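Local coordinates for protein carboxypeptidase D (Drosophila melanogaster, PDB 3MN8) that removes C-terminal arginine and lysine residues from peptides and proteins as a zinc-dependent carboxypeptidase, the chain here being the first carboxypeptidase domain with its transthyretin-like appendage, at residues P93-I97 and L328-L332; G102-R108 and G147-S151; S213-G219 and E301-S307; S224-N229 and L285-D291. One frame throughout, in Å; residues are numbered along the deposited sequence.

Interaction 1. Residues P93-I97 and L328-L332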
loop_
_atom_site.group_PDB
_atom_site.type_symbol
_atom_site.label_atom_id
_atom_site.label_comp_id
_atom_site.label_asym_id
_atom_site.label_seq_id
_atom_site.Cartn_x
_atom_site.Cartn_y
_atom_site.Cartn_z
ATOM N N PRO A 93 -9.047 0.564 -5.744
ATOM C CA PRO A 93 -8.247 1.655 -5.186
ATOM C C PRO A 93 -7.028 1.051 -4.503
ATOM O O PRO A 93 -7.102 -0.001 -3.862
ATOM C CB PRO A 93 -9.182 2.317 -4.155
ATOM C CG PRO A 93 -10.330 1.379 -3.974
ATOM C CD PRO A 93 -10.126 0.152 -4.841
ATOM N N VAL A 94 -5.893 1.712 -4.659
ATOM C CA VAL A 94 -4.656 1.215 -4.106
ATOM C C VAL A 94 -3.875 2.424 -3.623
ATOM O O VAL A 94 -4.135 3.541 -4.081
ATOM C CB VAL A 94 -3.845 0.469 -5.178
ATOM C CG1 VAL A 94 -2.579 -0.112 -4.580
ATOM C CG2 VAL A 94 -4.694 -0.621 -5.828
ATOM N N LYS A 95 -2.936 2.214 -2.698
ATOM C CA LYS A 95 -2.082 3.300 -2.204
ATOM C C LYS A 95 -0.624 2.895 -1.974
ATOM O O LYS A 95 -0.316 1.747 -1.639
ATOM C CB LYS A 95 -2.660 3.918 -0.929
ATOM C CG LYS A 95 -2.716 2.985 0.266
ATOM C CD LYS A 95 -4.119 2.992 0.870
ATOM C CE LYS A 95 -4.077 2.735 2.372
ATOM N NZ LYS A 95 -3.318 1.517 2.763
ATOM N N TYR A 96 0.268 3.854 -2.178
ATOM C CA TYR A 96 1.667 3.720 -1.780
ATOM C C TYR A 96 2.010 4.826 -0.782
ATOM O O TYR A 96 1.805 6.013 -1.064
ATOM C CB TYR A 96 2.589 3.831 -2.995
ATOM C CG TYR A 96 2.811 2.528 -3.722
ATOM C CD1 TYR A 96 2.587 1.311 -3.090
ATOM C CD2 TYR A 96 3.258 2.512 -5.042
ATOM C CE1 TYR A 96 2.808 0.118 -3.744
ATOM C CE2 TYR A 96 3.476 1.318 -5.710
ATOM C CZ TYR A 96 3.243 0.121 -5.053
ATOM O OH TYR A 96 3.438 -1.088 -5.686
ATOM N N ILE A 97 2.503 4.461 0.397
ATOM C CA ILE A 97 2.966 5.500 1.312
ATOM C C ILE A 97 4.466 5.373 1.516
ATOM O O ILE A 97 5.011 4.271 1.435
ATOM C CB ILE A 97 2.224 5.514 2.675
ATOM C CG1 ILE A 97 0.709 5.741 2.501
ATOM C CG2 ILE A 97 2.773 6.641 3.533
ATOM C CD1 ILE A 97 -0.106 4.501 2.292
ATOM N N LEU A 328 7.624 -2.106 -8.360
ATOM C CA LEU A 328 6.540 -1.200 -7.988
ATOM C C LEU A 328 5.366 -1.332 -8.957
ATOM O O LEU A 328 4.198 -1.226 -8.581
ATOM C CB LEU A 328 7.037 0.257 -7.942
ATOM C CG LEU A 328 8.008 0.718 -6.838
ATOM C CD1 LEU A 328 8.857 1.866 -7.335
ATOM C CD2 LEU A 328 7.264 1.120 -5.568
ATOM N N LEU A 329 5.680 -1.574 -10.217
ATOM C CA LEU A 329 4.638 -1.807 -11.203
ATOM C C LEU A 329 3.981 -3.172 -10.992
ATOM O O LEU A 329 2.758 -3.283 -10.897
ATOM C CB LEU A 329 5.223 -1.722 -12.612
ATOM C CG LEU A 329 5.359 -0.341 -13.261
ATOM C CD1 LEU A 329 4.846 0.787 -12.348
ATOM C CD2 LEU A 329 6.811 -0.107 -13.736
ATOM N N GLN A 330 4.806 -4.209 -10.918
ATOM C CA GLN A 330 4.307 -5.569 -10.773
ATOM C C GLN A 330 3.487 -5.767 -9.500
ATOM O O GLN A 330 2.491 -6.484 -9.510
ATOM C CB GLN A 330 5.461 -6.569 -10.845
ATOM C CG GLN A 330 6.072 -6.660 -12.219
ATOM C CD GLN A 330 5.030 -6.977 -13.276
ATOM O OE1 GLN A 330 4.515 -8.088 -13.335
ATOM N NE2 GLN A 330 4.719 -5.999 -14.117
ATOM N N LEU A 331 3.905 -5.136 -8.407
ATOM C CA LEU A 331 3.160 -5.217 -7.152
ATOM C C LEU A 331 1.796 -4.593 -7.367
ATOM O O LEU A 331 0.776 -5.149 -6.970
ATOM C CB LEU A 331 3.896 -4.488 -6.029
ATOM C CG LEU A 331 3.320 -4.609 -4.614
ATOM C CD1 LEU A 331 4.223 -3.913 -3.615
ATOM C CD2 LEU A 331 1.933 -4.009 -4.528
ATOM N N LEU A 332 1.778 -3.435 -8.008
ATOM C CA LEU A 332 0.509 -2.767 -8.255
ATOM C C LEU A 332 -0.424 -3.703 -8.989
ATOM O O LEU A 332 -1.588 -3.818 -8.627
ATOM C CB LEU A 332 0.702 -1.461 -9.028
ATOM C CG LEU A 332 1.314 -0.343 -8.165
ATOM C CD1 LEU A 332 1.731 0.863 -8.985
ATOM C CD2 LEU A 332 0.365 0.067 -7.057
#
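A helix laid over a beta-sheet is usually held by apolar side chains, and a tyrosine can add one polar tie to such an interface. Here strand 93-97 packs against residues 328-332 of helix 317-333, with the segment axes 10.9 Å apart at closest approach and their directions 147° apart. Leu-328 comes first and offers two kinds of contact. Its carbonyl O accepts a hydrogen bond from Tyr-96 OH at 3.0 Å, while its CD2 lies 3.8 Å from Tyr-96 CE2. That carbonyl also receives a weak helical bond from Leu-332 N at 3.3 Å, so the phenol reaches a helix oxygen that is already engaged. Leu-329 and Gln-330 point their CA-to-CB bonds away from the strand. Leu-331 turns back toward it, its CB 3.4 Å from Tyr-96 OH and its CD1 4.3 Å from Tyr-96 CE1. Leu-332 then bridges two strand residues: its CD2 packs 3.5 Å from Tyr-96 CZ and 3.9 Å from Val-94 CG1. Val-94 and Tyr-96, two positions apart, face the helix, whereas Lys-95 between them points to the other side of the sheet, where its NZ hydrogen-bonds Asn-293 OD1. All five touching residues are buried. This layered arrangement, a central mixed sheet covered by helices, is typical of the alpha/beta catalytic domain of M14 carboxypeptidases.

Interaction 2. Residues G102-R108 and G147-S151. With ZN (zinc ion), chain F; GEM ((2-guanidinoethylmercapto)succinic acid), chain G.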
loop_
_atom_site.group_PDB
_atom_site.type_symbol
_atom_site.label_atom_id
_atom_site.label_comp_id
_atom_site.label_asym_id
_atom_site.label_seq_id
_atom_site.Cartn_x
_atom_site.Cartn_y
_atom_site.Cartn_z
ATOM N N GLY A 102 10.835 9.820 8.889
ATOM C CA GLY A 102 11.419 10.940 8.172
ATOM C C GLY A 102 12.843 10.763 7.653
ATOM O O GLY A 102 13.211 11.351 6.636
ATOM N N ASP A 103 13.653 9.968 8.346
ATOM C CA ASP A 103 15.038 9.748 7.928
ATOM C C ASP A 103 15.195 8.583 6.942
ATOM O O ASP A 103 16.292 8.307 6.474
ATOM C CB ASP A 103 15.935 9.548 9.149
ATOM C CG ASP A 103 15.327 8.611 10.180
ATOM O OD1 ASP A 103 15.796 8.631 11.335
ATOM O OD2 ASP A 103 14.389 7.854 9.847
ATOM N N GLU A 104 14.095 7.897 6.648
ATOM C CA GLU A 104 14.085 6.837 5.643
ATOM C C GLU A 104 13.463 7.402 4.375
ATOM O O GLU A 104 12.231 7.444 4.232
ATOM C CB GLU A 104 13.292 5.635 6.141
ATOM C CG GLU A 104 13.792 5.058 7.458
ATOM C CD GLU A 104 12.832 4.045 8.020
ATOM O OE1 GLU A 104 11.913 3.651 7.279
ATOM O OE2 GLU A 104 12.976 3.655 9.194
ATOM N N THR A 105 14.328 7.806 3.451
ATOM C CA THR A 105 13.983 8.786 2.426
ATOM C C THR A 105 13.831 8.275 0.984
ATOM O O THR A 105 13.151 8.904 0.184
ATOM C CB THR A 105 15.046 9.909 2.439
ATOM O OG1 THR A 105 16.348 9.344 2.212
ATOM C CG2 THR A 105 15.054 10.610 3.793
ATOM N N VAL A 106 14.469 7.159 0.636
ATOM C CA VAL A 106 14.449 6.686 -0.754
ATOM C C VAL A 106 13.009 6.496 -1.283
ATOM O O VAL A 106 12.655 6.988 -2.360
ATOM C CB VAL A 106 15.283 5.384 -0.935
ATOM C CG1 VAL A 106 15.258 4.902 -2.391
ATOM C CG2 VAL A 106 16.715 5.594 -0.456
ATOM N N GLY A 107 12.176 5.792 -0.518
ATOM C CA GLY A 107 10.787 5.576 -0.894
ATOM C C GLY A 107 10.116 6.882 -1.271
ATOM O O GLY A 107 9.377 6.965 -2.262
ATOM N N ARG A 108 10.378 7.905 -0.461
ATOM C CA ARG A 108 9.899 9.255 -0.737
ATOM C C ARG A 108 10.129 9.600 -2.195
ATOM O O ARG A 108 9.180 9.853 -2.940
ATOM C CB ARG A 108 10.600 10.286 0.157
ATOM C CG ARG A 108 10.527 11.688 -0.402
ATOM C CD ARG A 108 11.311 12.713 0.408
ATOM N NE ARG A 108 10.515 13.242 1.506
ATOM C CZ ARG A 108 10.013 14.472 1.606
ATOM N NH1 ARG A 108 10.211 15.397 0.674
ATOM N NH2 ARG A 108 9.304 14.773 2.685
ATOM N N GLY A 147 9.252 15.116 10.369
ATOM C CA GLY A 147 10.312 14.165 10.644
ATOM C C GLY A 147 11.410 14.326 9.624
ATOM O O GLY A 147 12.598 14.339 9.959
ATOM N N TYR A 148 10.993 14.468 8.373
ATOM C CA TYR A 148 11.916 14.634 7.260
ATOM C C TYR A 148 12.743 15.902 7.424
ATOM O O TYR A 148 13.973 15.854 7.484
ATOM C CB TYR A 148 11.141 14.679 5.949
ATOM C CG TYR A 148 11.981 15.012 4.739
ATOM C CD1 TYR A 148 12.912 14.105 4.242
ATOM C CD2 TYR A 148 11.833 16.224 4.076
ATOM C CE1 TYR A 148 13.682 14.397 3.125
ATOM C CE2 TYR A 148 12.593 16.520 2.955
ATOM C CZ TYR A 148 13.518 15.598 2.490
ATOM O OH TYR A 148 14.279 15.884 1.385
ATOM N N ALA A 149 12.049 17.032 7.503
ATOM C CA ALA A 149 12.684 18.327 7.733
ATOM C C ALA A 149 13.774 18.287 8.804
ATOM O O ALA A 149 14.737 19.046 8.733
ATOM C CB ALA A 149 11.632 19.379 8.093
ATOM N N LEU A 150 13.617 17.421 9.797
ATOM C CA LEU A 150 14.587 17.346 10.888
ATOM C C LEU A 150 15.723 16.355 10.608
ATOM O O LEU A 150 16.685 16.272 11.377
ATOM C CB LEU A 150 13.893 17.028 12.215
ATOM C CG LEU A 150 13.004 18.160 12.747
ATOM C CD1 LEU A 150 11.864 17.614 13.560
ATOM C CD2 LEU A 150 13.803 19.153 13.567
ATOM N N SER A 151 15.622 15.632 9.492
ATOM C CA SER A 151 16.629 14.633 9.118
ATOM C C SER A 151 17.762 15.190 8.230
ATOM O O SER A 151 17.597 16.224 7.579
ATOM C CB SER A 151 15.959 13.428 8.446
ATOM O OG SER A 151 15.034 12.804 9.327
HETATM ZN ZN ZN F . 11.137 2.818 8.947
HETATM C C8 GEM G . 10.445 -1.400 11.247
HETATM S S7 GEM G . 9.004 -1.649 10.247
HETATM C C6 GEM G . 9.493 -3.079 9.325
HETATM C C5 GEM G . 9.947 -4.247 10.197
HETATM N N3 GEM G . 8.774 -4.760 10.888
HETATM C C1 GEM G . 8.752 -5.658 11.867
HETATM N N4 GEM G . 7.599 -6.033 12.407
HETATM N N2 GEM G . 9.888 -6.182 12.316
HETATM C C9 GEM G . 10.098 -0.360 12.278
HETATM O O14 GEM G . 8.980 0.197 12.202
HETATM O O15 GEM G . 10.925 -0.094 13.176
HETATM C C10 GEM G . 11.690 -1.012 10.434
HETATM C C11 GEM G . 11.679 0.358 9.767
HETATM O O12 GEM G . 11.997 0.412 8.553
HETATM O O13 GEM G . 11.396 1.382 10.440
#
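A residue can bind a metal while its neighbours in sequence pack against another segment; the zinc-binding loop of this M14 peptidase is an example. Glu-104 clasps the zinc in bidentate fashion, with OE1 and OE2 each 2.0 Å from ZN; His-101 and His-217 are the other protein ligands, and the inhibitor GEM adds O13 at 2.1 Å and O12 at 2.6 Å. The CA-to-CB bond of Glu-104 points away from residues 147-151, and its neighbours make the contact. Gly-102 CA sits 3.6 Å from Tyr-148 N and 3.7 Å from Gly-147 C, an approach in which a CB on Gly-102 would clash. Ser-151 OG lies 3.4 Å from Asp-103 CB but donates its hydrogen bond to Gly-147 O at 2.9 Å, within its own turn; Asp-103 OD1 is bonded instead to Ser-158. Farther along, the Arg-108 guanidinium lies flat on the Tyr-148 ring in a cation-pi stack, CZ 3.5 Å from the ring centroid and the planes 12° apart. Thr-105 CG2 meets the ring edge, 4.1 Å from Tyr-148 CE1. His-101 and Glu-104, three positions apart with Gly-102 and Asp-103 between them, supply the HXXE zinc-binding motif of M14 carboxypeptidases.

Interaction 3. Residues S213-G219 and E301-S307. With ZN (zinc ion), chain F; GEM ((2-guanidinoethylmercapto)succinic acid), chain G.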
loop_
_atom_site.group_PDB
_atom_site.type_symbol
_atom_site.label_atom_id
_atom_site.label_comp_id
_atom_site.label_asym_id
_atom_site.label_seq_id
_atom_site.Cartn_x
_atom_site.Cartn_y
_atom_site.Cartn_z
ATOM N N SER A 213 -1.839 -2.235 -0.731
ATOM C CA SER A 213 -1.050 -1.096 -0.266
ATOM C C SER A 213 0.373 -1.484 0.118
ATOM O O SER A 213 0.666 -2.635 0.426
ATOM C CB SER A 213 -1.735 -0.454 0.946
ATOM O OG SER A 213 -0.909 0.540 1.519
ATOM N N ALA A 214 1.264 -0.509 0.118
ATOM C CA ALA A 214 2.622 -0.753 0.567
ATOM C C ALA A 214 3.143 0.505 1.219
ATOM O O ALA A 214 2.805 1.600 0.777
ATOM C CB ALA A 214 3.497 -1.142 -0.601
ATOM N N ASN A 215 3.929 0.361 2.289
ATOM C CA ASN A 215 4.664 1.510 2.810
ATOM C C ASN A 215 6.183 1.260 2.939
ATOM O O ASN A 215 6.638 0.150 3.255
ATOM C CB ASN A 215 4.001 2.157 4.051
ATOM C CG ASN A 215 4.249 1.398 5.324
ATOM O OD1 ASN A 215 4.950 1.888 6.208
ATOM N ND2 ASN A 215 3.664 0.206 5.444
ATOM N N PHE A 216 6.957 2.302 2.634
ATOM C CA PHE A 216 8.367 2.140 2.369
ATOM C C PHE A 216 9.213 2.679 3.492
ATOM O O PHE A 216 8.952 3.751 4.038
ATOM C CB PHE A 216 8.723 2.803 1.042
ATOM C CG PHE A 216 7.921 2.281 -0.105
ATOM C CD1 PHE A 216 6.715 2.863 -0.452
ATOM C CD2 PHE A 216 8.352 1.174 -0.816
ATOM C CE1 PHE A 216 5.965 2.360 -1.498
ATOM C CE2 PHE A 216 7.596 0.665 -1.866
ATOM C CZ PHE A 216 6.409 1.256 -2.205
ATOM N N HIS A 217 10.242 1.911 3.819
ATOM C CA HIS A 217 11.139 2.230 4.896
ATOM C C HIS A 217 12.561 2.024 4.409
ATOM O O HIS A 217 12.780 1.510 3.316
ATOM C CB HIS A 217 10.863 1.308 6.086
ATOM C CG HIS A 217 9.528 1.530 6.724
ATOM N ND1 HIS A 217 9.377 2.194 7.920
ATOM C CD2 HIS A 217 8.278 1.187 6.323
ATOM C CE1 HIS A 217 8.096 2.243 8.238
ATOM N NE2 HIS A 217 7.407 1.640 7.283
ATOM N N GLY A 218 13.523 2.421 5.231
ATOM C CA GLY A 218 14.918 2.231 4.898
ATOM C C GLY A 218 15.612 1.648 6.102
ATOM O O GLY A 218 15.065 1.664 7.207
ATOM N N GLY A 219 16.807 1.121 5.893
ATOM C CA GLY A 219 17.562 0.537 6.980
ATOM C C GLY A 219 17.960 -0.857 6.572
ATOM O O GLY A 219 18.957 -1.413 7.042
ATOM N N GLU A 301 -1.601 -4.416 3.232
ATOM C CA GLU A 301 -0.390 -3.600 3.142
ATOM C C GLU A 301 0.885 -4.396 3.407
ATOM O O GLU A 301 0.976 -5.155 4.375
ATOM C CB GLU A 301 -0.485 -2.410 4.101
ATOM C CG GLU A 301 0.753 -1.529 4.150
ATOM C CD GLU A 301 0.485 -0.180 4.810
ATOM O OE1 GLU A 301 -0.303 0.621 4.246
ATOM O OE2 GLU A 301 1.058 0.090 5.892
ATOM N N LEU A 302 1.876 -4.213 2.542
ATOM C CA LEU A 302 3.228 -4.705 2.805
ATOM C C LEU A 302 4.077 -3.597 3.383
ATOM O O LEU A 302 3.818 -2.418 3.145
ATOM C CB LEU A 302 3.906 -5.177 1.516
ATOM C CG LEU A 302 3.355 -6.415 0.822
ATOM C CD1 LEU A 302 4.287 -6.794 -0.318
ATOM C CD2 LEU A 302 3.208 -7.558 1.813
ATOM N N THR A 303 5.108 -3.983 4.130
ATOM C CA THR A 303 6.149 -3.055 4.556
ATOM C C THR A 303 7.373 -3.325 3.689
ATOM O O THR A 303 7.873 -4.447 3.646
ATOM C CB THR A 303 6.545 -3.251 6.047
ATOM O OG1 THR A 303 5.374 -3.315 6.869
ATOM C CG2 THR A 303 7.434 -2.109 6.532
ATOM N N ILE A 304 7.861 -2.309 2.988
ATOM C CA ILE A 304 9.013 -2.527 2.123
ATOM C C ILE A 304 10.232 -1.662 2.450
ATOM O O ILE A 304 10.163 -0.421 2.475
ATOM C CB ILE A 304 8.649 -2.395 0.650
ATOM C CG1 ILE A 304 7.641 -3.472 0.277
ATOM C CG2 ILE A 304 9.901 -2.533 -0.207
ATOM C CD1 ILE A 304 6.925 -3.194 -1.004
ATOM N N GLU A 305 11.345 -2.351 2.698
ATOM C CA GLU A 305 12.611 -1.716 3.033
ATOM C C GLU A 305 13.437 -1.592 1.754
ATOM O O GLU A 305 13.703 -2.589 1.084
ATOM C CB GLU A 305 13.354 -2.561 4.079
ATOM C CG GLU A 305 12.590 -2.797 5.395
ATOM C CD GLU A 305 12.617 -1.586 6.318
ATOM O OE1 GLU A 305 12.036 -1.656 7.418
ATOM O OE2 GLU A 305 13.216 -0.558 5.940
ATOM N N LEU A 306 13.851 -0.374 1.420
ATOM C CA LEU A 306 14.464 -0.115 0.113
ATOM C C LEU A 306 15.990 -0.087 0.105
ATOM O O LEU A 306 16.620 -0.620 -0.812
ATOM C CB LEU A 306 13.918 1.184 -0.491
ATOM C CG LEU A 306 12.413 1.127 -0.707
ATOM C CD1 LEU A 306 11.839 2.489 -1.028
ATOM C CD2 LEU A 306 12.099 0.136 -1.800
ATOM N N SER A 307 16.586 0.533 1.116
ATOM C CA SER A 307 18.032 0.677 1.146
ATOM C C SER A 307 18.603 0.310 2.501
ATOM O O SER A 307 17.898 0.338 3.517
ATOM C CB SER A 307 18.427 2.108 0.799
ATOM O OG SER A 307 17.663 3.036 1.558
HETATM ZN ZN ZN F . 11.137 2.818 8.947
HETATM C C8 GEM G . 10.445 -1.400 11.247
HETATM S S7 GEM G . 9.004 -1.649 10.247
HETATM C C6 GEM G . 9.493 -3.079 9.325
HETATM C C5 GEM G . 9.947 -4.247 10.197
HETATM N N3 GEM G . 8.774 -4.760 10.888
HETATM C C1 GEM G . 8.752 -5.658 11.867
HETATM N N4 GEM G . 7.599 -6.033 12.407
HETATM N N2 GEM G . 9.888 -6.182 12.316
HETATM C C9 GEM G . 10.098 -0.360 12.278
HETATM O O14 GEM G . 8.980 0.197 12.202
HETATM O O15 GEM G . 10.925 -0.094 13.176
HETATM C C10 GEM G . 11.690 -1.012 10.434
HETATM C C11 GEM G . 11.679 0.358 9.767
HETATM O O12 GEM G . 11.997 0.412 8.553
HETATM O O13 GEM G . 11.396 1.382 10.440
#
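Parallel pairing at the centre of an alpha/beta sheet places catalytic groups at the strands' C-terminal ends, and strands 212-217 and 300-305 follow this principle. Ser-213 to His-217 pair in register with Glu-301 to Glu-305. The ladder runs from Leu-302 N to Ser-213 O (2.9 Å), through Asn-215 N to Leu-302 O (2.9 Å), Ile-304 N to Asn-215 O (2.8 Å) and His-217 N to Ile-304 O (2.7 Å), to Leu-306 N and His-217 O (2.9 Å). Ser-213 OG also donates to Glu-301 OE1 at 2.8 Å. At the far end His-217 ND1 binds ZN at 2.1 Å, while its NE2 donates to Asn-215 OD1 at 2.7 Å. Glu-305, the predicted proton donor/acceptor, shares this face. On the opposite face, Phe-216 CD2 packs 3.9 Å from Ile-304 CB and 3.7 Å from Leu-306 CD1. Helices 317-333 and 245-257 cover that apolar side, helix 289-296 touches Asn-215 and Glu-301 on the other, and strands 93-97 and 222-225 flank the pair.

Interaction 4. Residues S224-N229 and L285-D291. With GEM ((2-guanidinoethylmercapto)succinic acid), chain G.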
loop_
_atom_site.group_PDB
_atom_site.type_symbol
_atom_site.label_atom_id
_atom_site.label_comp_id
_atom_site.label_asym_id
_atom_site.label_seq_id
_atom_site.Cartn_x
_atom_site.Cartn_y
_atom_site.Cartn_z
ATOM N N SER A 224 8.528 -7.176 3.736
ATOM C CA SER A 224 7.961 -7.614 5.012
ATOM C C SER A 224 6.444 -7.523 5.010
ATOM O O SER A 224 5.871 -6.571 4.487
ATOM C CB SER A 224 8.513 -6.748 6.153
ATOM O OG SER A 224 8.043 -7.169 7.429
ATOM N N TYR A 225 5.794 -8.502 5.627
ATOM C CA TYR A 225 4.337 -8.602 5.604
ATOM C C TYR A 225 3.842 -8.973 6.984
ATOM O O TYR A 225 4.629 -9.429 7.818
ATOM C CB TYR A 225 3.906 -9.679 4.602
ATOM C CG TYR A 225 4.615 -11.007 4.787
ATOM C CD1 TYR A 225 5.874 -11.230 4.244
ATOM C CD2 TYR A 225 4.025 -12.032 5.496
ATOM C CE1 TYR A 225 6.525 -12.442 4.404
ATOM C CE2 TYR A 225 4.666 -13.249 5.663
ATOM C CZ TYR A 225 5.915 -13.449 5.113
ATOM O OH TYR A 225 6.559 -14.660 5.277
ATOM N N PRO A 226 2.536 -8.791 7.228
ATOM C CA PRO A 226 1.856 -9.098 8.499
ATOM C C PRO A 226 1.993 -10.565 8.963
ATOM O O PRO A 226 2.245 -11.472 8.153
ATOM C CB PRO A 226 0.383 -8.780 8.193
ATOM C CG PRO A 226 0.429 -7.798 7.067
ATOM C CD PRO A 226 1.635 -8.167 6.244
ATOM N N TYR A 227 1.846 -10.799 10.265
ATOM C CA TYR A 227 1.684 -9.749 11.252
ATOM C C TYR A 227 3.054 -9.318 11.771
ATOM O O TYR A 227 4.047 -10.050 11.624
ATOM C CB TYR A 227 0.858 -10.259 12.435
ATOM C CG TYR A 227 -0.602 -10.523 12.164
ATOM C CD1 TYR A 227 -1.476 -9.481 11.857
ATOM C CD2 TYR A 227 -1.117 -11.811 12.267
ATOM C CE1 TYR A 227 -2.815 -9.718 11.639
ATOM C CE2 TYR A 227 -2.451 -12.058 12.044
ATOM C CZ TYR A 227 -3.294 -11.005 11.728
ATOM O OH TYR A 227 -4.624 -11.244 11.502
ATOM N N ASP A 228 3.091 -8.141 12.396
ATOM C CA ASP A 228 4.315 -7.568 12.963
ATOM C C ASP A 228 4.432 -7.918 14.441
ATOM O O ASP A 228 5.469 -7.695 15.065
ATOM C CB ASP A 228 4.326 -6.041 12.795
ATOM C CG ASP A 228 4.781 -5.594 11.396
ATOM O OD1 ASP A 228 5.334 -6.432 10.650
ATOM O OD2 ASP A 228 4.598 -4.399 11.047
ATOM N N ASN A 229 3.356 -8.457 15.005
ATOM C CA ASN A 229 3.355 -8.822 16.421
ATOM C C ASN A 229 2.431 -10.006 16.736
ATOM O O ASN A 229 1.738 -10.517 15.847
ATOM C CB ASN A 229 3.017 -7.607 17.300
ATOM C CG ASN A 229 1.544 -7.230 17.252
ATOM O OD1 ASN A 229 0.740 -7.821 16.512
ATOM N ND2 ASN A 229 1.179 -6.230 18.050
ATOM N N LEU A 285 6.747 -5.649 16.720
ATOM C CA LEU A 285 6.517 -4.260 17.031
ATOM C C LEU A 285 5.012 -4.101 17.070
ATOM O O LEU A 285 4.280 -4.872 16.439
ATOM C CB LEU A 285 7.164 -3.368 15.968
ATOM C CG LEU A 285 6.561 -3.345 14.557
ATOM C CD1 LEU A 285 5.483 -2.290 14.501
ATOM C CD2 LEU A 285 7.624 -3.073 13.497
ATOM N N SER A 286 4.537 -3.124 17.827
ATOM C CA SER A 286 3.101 -2.924 17.925
ATOM C C SER A 286 2.689 -1.521 17.515
ATOM O O SER A 286 3.462 -0.573 17.676
ATOM C CB SER A 286 2.611 -3.252 19.329
ATOM O OG SER A 286 2.938 -4.595 19.647
ATOM N N GLY A 287 1.481 -1.411 16.957
ATOM C CA GLY A 287 0.902 -0.130 16.609
ATOM C C GLY A 287 1.313 0.346 15.238
ATOM O O GLY A 287 1.231 1.535 14.923
ATOM N N GLY A 288 1.754 -0.589 14.408
ATOM C CA GLY A 288 2.171 -0.251 13.062
ATOM C C GLY A 288 1.017 -0.027 12.095
ATOM O O GLY A 288 -0.097 -0.505 12.290
ATOM N N MET A 289 1.293 0.693 11.019
ATOM C CA MET A 289 0.277 0.959 10.009
ATOM C C MET A 289 -0.071 -0.303 9.212
ATOM O O MET A 289 -1.227 -0.521 8.857
ATOM C CB MET A 289 0.767 2.066 9.074
ATOM C CG MET A 289 -0.218 2.494 8.008
ATOM S SD MET A 289 0.340 4.031 7.235
ATOM C CE MET A 289 1.907 3.543 6.494
ATOM N N GLN A 290 0.937 -1.128 8.940
ATOM C CA GLN A 290 0.763 -2.337 8.135
ATOM C C GLN A 290 -0.366 -3.174 8.690
ATOM O O GLN A 290 -1.384 -3.385 8.047
ATOM C CB GLN A 290 2.044 -3.178 8.130
ATOM C CG GLN A 290 1.955 -4.432 7.282
ATOM C CD GLN A 290 3.098 -5.411 7.545
ATOM O OE1 GLN A 290 4.126 -5.381 6.864
ATOM N NE2 GLN A 290 2.918 -6.288 8.537
ATOM N N ASP A 291 -0.182 -3.661 9.905
ATOM C CA ASP A 291 -1.174 -4.554 10.480
ATOM C C ASP A 291 -2.496 -3.829 10.685
ATOM O O ASP A 291 -3.551 -4.466 10.749
ATOM C CB ASP A 291 -0.665 -5.194 11.784
ATOM C CG ASP A 291 0.412 -6.256 11.538
ATOM O OD1 ASP A 291 0.844 -6.422 10.373
ATOM O OD2 ASP A 291 0.822 -6.932 12.508
HETATM C C8 GEM G . 10.445 -1.400 11.247
HETATM S S7 GEM G . 9.004 -1.649 10.247
HETATM C C6 GEM G . 9.493 -3.079 9.325
HETATM C C5 GEM G . 9.947 -4.247 10.197
HETATM N N3 GEM G . 8.774 -4.760 10.888
HETATM C C1 GEM G . 8.752 -5.658 11.867
HETATM N N4 GEM G . 7.599 -6.033 12.407
HETATM N N2 GEM G . 9.888 -6.182 12.316
HETATM C C9 GEM G . 10.098 -0.360 12.278
HETATM O O14 GEM G . 8.980 0.197 12.202
HETATM O O15 GEM G . 10.925 -0.094 13.176
HETATM C C10 GEM G . 11.690 -1.012 10.434
HETATM C C11 GEM G . 11.679 0.358 9.767
HETATM O O12 GEM G . 11.997 0.412 8.553
HETATM O O13 GEM G . 11.396 1.382 10.440
#
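Three hydrogen bonds fasten the loop after strand 222-225 to the segment leading into helix 289-296, illustrating how a carboxylate can anchor the backbone of a ligand-contacting residue. Asp-291 OD2 accepts from Asp-228 N at 2.6 Å, almost linearly; Asp-228 O receives Leu-285 N at 2.9 Å, and Asn-229 ND2 donates to Ser-286 OG at 2.9 Å. The other oxygen of Asp-291, OD1, accepts Gln-290 NE2 at 2.8 Å, and Gln-290 OE1 is bonded to Thr-303. With its backbone held at both N and O, Asp-228 presents OD1 2.9 Å from N4 of the GEM guanidinium, a group resembling the side chain of the C-terminal arginine this enzyme removes. Leu-285 CD2 approaches the same N4 at 3.2 Å, so both segments line the pocket. Leu-285 CG lies 3.9 Å from Asp-228 CB, Pro-226 CB rests 3.2 Å from Asp-291 OD1, and Tyr-227, which follows a cis peptide bond, sets its CB 3.3 Å from Asp-291 OD2. Gln-290 NE2 lies over one face of the Pro-226 ring, 3.2 Å from Pro-226 CD. Strand 222-225 runs between strands 300-305 and 276-278, helix 245-257 packs on Tyr-225 and Pro-226, and helix 289-296 reaches across to Glu-301 of strand 300-305.

In the fold
The four contacts show how one sheet can assemble an active site from distant pieces of chain. Interactions 1 and 3 have centres 12 Å apart and share neighbouring strands: Ile-97 N lies 2.9 Å from Ala-214 O, and Leu-328 CD2 packs 3.5 Å from Phe-216 CZ. Interaction 4 joins the other side of interaction 3, with Thr-303 N 2.7 Å from Ser-224 O. Interaction 2 meets interaction 3 at the zinc, where Glu-104 OE1 lies 2.9 Å from Gly-218 N. GEM touches interactions 2, 3 and 4, spanning from the metal to Asp-228, whereas interaction 1 stays behind, the Leu-331 side chain about 14 Å from the inhibitor.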